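Local coordinates for 70 kDa protein (Xanthomonas sp., PDB 4B2N) that acts as a processive rubber (latex) oxygenase, a dioxygenase of the c-type cytochrome class carrying two covalently bound hemes, at residues H71-P76 with N453-S458. Residues are numbered along the deposited sequence; the frame is centred on the assembly and turned at random.
Sequences HNPPPP and NNLSPS
The five-membered rings of Pro76 and Pro457 meet near their edges, their planes (each taken through N, CA and CD) steeply inclined at about 77°, while the carbonyl oxygen of Pro76 lies beyond the CG-CD edge of the Pro457 ring, raised to one side of its plane. This is a loop-to-loop contact in which a polyproline II-like run, Pro73 to Pro75, ends in a cis peptide bond before Pro76. The backbone supports that name: the three prolines keep the extended torsions of such a helix (psi 149° at Pro74), and Pro76 departs from them.

The evidence for close packing lies at the proline pair. Pro76 O is 3.2 Å from Pro457 CG and 3.3 Å from Pro457 CD, with Pro457 CB more distant, so the oxygen rests against methylene groups. Beside it, Pro76 CB lies 4.1 Å from Pro457 CG, an apolar touch between ring edges.

A second, looser touch joins Pro73 to Leu455, whose CD1 approaches the CG corner of the proline ring at an oblique angle, 4.5 Å from Pro73 CG. The leucine branch reaches this far because CD1 is extended, anti to CA (chi2 -180°).

Together the two loops bury just 169 Å², on the periphery of the chain and away from the heme sites. Further ties between the loops come from residues following Pro76: Val78 shares backbone hydrogen bonding with Leu455, and Arg80 NH1 bonds Asn454 O.

Local turns shape the 453-458 side. Asn453 O accepts from Ser456 N at 3.1 Å, consistent with the 3-10 segment, and an ST turn follows, in which Ser456 OG accepts from Ser458 N at 3.1 Å.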
loop_
_atom_site.group_PDB
_atom_site.type_symbol
_atom_site.label_atom_id
_atom_site.label_comp_id
_atom_site.label_asym_id
_atom_site.label_seq_id
_atom_site.Cartn_x
_atom_site.Cartn_y
_atom_site.Cartn_z
ATOM N N HIS A 71 -12.955 -1.360 -18.683
ATOM C CA HIS A 71 -14.157 -2.173 -18.985
ATOM C C HIS A 71 -14.795 -1.792 -20.290
ATOM O O HIS A 71 -15.174 -2.643 -21.061
ATOM C CB HIS A 71 -15.135 -2.162 -17.794
ATOM C CG HIS A 71 -14.630 -2.972 -16.634
ATOM N ND1 HIS A 71 -13.603 -2.548 -15.848
ATOM C CD2 HIS A 71 -14.937 -4.259 -16.229
ATOM C CE1 HIS A 71 -13.319 -3.526 -14.958
ATOM N NE2 HIS A 71 -14.174 -4.541 -15.171
ATOM N N ASN A 72 -14.823 -0.503 -20.568
ATOM C CA ASN A 72 -15.298 0.020 -21.845
ATOM C C ASN A 72 -14.181 0.950 -22.313
ATOM O O ASN A 72 -14.289 2.185 -22.130
ATOM C CB ASN A 72 -16.672 0.682 -21.608
ATOM C CG ASN A 72 -17.747 -0.372 -21.443
ATOM O OD1 ASN A 72 -18.165 -0.973 -22.433
ATOM N ND2 ASN A 72 -18.101 -0.696 -20.213
ATOM N N PRO A 73 -13.080 0.350 -22.850
ATOM C CA PRO A 73 -11.824 1.118 -23.119
ATOM C C PRO A 73 -11.960 2.039 -24.331
ATOM O O PRO A 73 -12.846 1.832 -25.174
ATOM C CB PRO A 73 -10.760 0.036 -23.330
ATOM C CG PRO A 73 -11.556 -1.095 -23.912
ATOM C CD PRO A 73 -12.935 -1.062 -23.231
ATOM N N PRO A 74 -11.113 3.079 -24.399
ATOM C CA PRO A 74 -11.116 3.943 -25.560
ATOM C C PRO A 74 -10.756 3.150 -26.860
ATOM O O PRO A 74 -9.994 2.183 -26.808
ATOM C CB PRO A 74 -10.038 5.006 -25.201
ATOM C CG PRO A 74 -9.739 4.799 -23.743
ATOM C CD PRO A 74 -10.025 3.357 -23.461
ATOM N N PRO A 75 -11.296 3.543 -28.034
ATOM C CA PRO A 75 -10.733 2.891 -29.217
ATOM C C PRO A 75 -9.216 3.095 -29.279
ATOM O O PRO A 75 -8.671 4.037 -28.666
ATOM C CB PRO A 75 -11.426 3.620 -30.392
ATOM C CG PRO A 75 -12.709 4.088 -29.817
ATOM C CD PRO A 75 -12.327 4.535 -28.414
ATOM N N PRO A 76 -8.514 2.195 -29.972
ATOM C CA PRO A 76 -9.050 1.040 -30.706
ATOM C C PRO A 76 -9.208 -0.240 -29.818
ATOM O O PRO A 76 -9.343 -1.340 -30.357
ATOM C CB PRO A 76 -7.968 0.826 -31.782
ATOM C CG PRO A 76 -6.675 1.176 -31.051
ATOM C CD PRO A 76 -7.032 2.269 -30.060
ATOM N N ASN A 453 -3.400 -6.358 -22.074
ATOM C CA ASN A 453 -3.210 -6.426 -23.523
ATOM C C ASN A 453 -4.203 -7.378 -24.156
ATOM O O ASN A 453 -4.308 -7.419 -25.342
ATOM C CB ASN A 453 -1.726 -6.661 -23.960
ATOM C CG ASN A 453 -1.297 -8.131 -23.949
ATOM O OD1 ASN A 453 -1.833 -8.947 -23.172
ATOM N ND2 ASN A 453 -0.289 -8.470 -24.766
ATOM N N ASN A 454 -4.978 -8.102 -23.364
ATOM C CA ASN A 454 -6.071 -8.871 -23.968
ATOM C C ASN A 454 -7.166 -7.955 -24.548
ATOM O O ASN A 454 -8.009 -8.429 -25.317
ATOM C CB ASN A 454 -6.658 -9.876 -22.990
ATOM C CG ASN A 454 -7.295 -9.208 -21.785
ATOM O OD1 ASN A 454 -8.422 -9.558 -21.409
ATOM N ND2 ASN A 454 -6.591 -8.248 -21.175
ATOM N N LEU A 455 -7.138 -6.664 -24.224
ATOM C CA LEU A 455 -8.079 -5.713 -24.775
ATOM C C LEU A 455 -7.595 -5.071 -26.096
ATOM O O LEU A 455 -8.267 -4.181 -26.661
ATOM C CB LEU A 455 -8.375 -4.605 -23.754
ATOM C CG LEU A 455 -8.746 -5.123 -22.383
ATOM C CD1 LEU A 455 -9.008 -3.914 -21.508
ATOM C CD2 LEU A 455 -9.986 -6.042 -22.467
ATOM N N SER A 456 -6.414 -5.470 -26.547
ATOM C CA SER A 456 -5.920 -5.003 -27.843
ATOM C C SER A 456 -6.753 -5.585 -28.966
ATOM O O SER A 456 -7.189 -6.725 -28.848
ATOM C CB SER A 456 -4.511 -5.551 -28.057
ATOM O OG SER A 456 -4.049 -5.195 -29.355
ATOM N N PRO A 457 -6.990 -4.809 -30.037
ATOM C CA PRO A 457 -7.745 -5.470 -31.108
ATOM C C PRO A 457 -6.931 -6.582 -31.796
ATOM O O PRO A 457 -7.517 -7.471 -32.437
ATOM C CB PRO A 457 -8.093 -4.349 -32.079
ATOM C CG PRO A 457 -7.150 -3.223 -31.719
ATOM C CD PRO A 457 -6.792 -3.373 -30.253
ATOM N N SER A 458 -5.614 -6.568 -31.603
ATOM C CA SER A 458 -4.678 -7.480 -32.285
ATOM C C SER A 458 -4.537 -8.736 -31.497
ATOM O O SER A 458 -3.889 -9.648 -31.950
ATOM C CB SER A 458 -3.258 -6.882 -32.368
ATOM O OG SER A 458 -3.217 -5.493 -32.612
#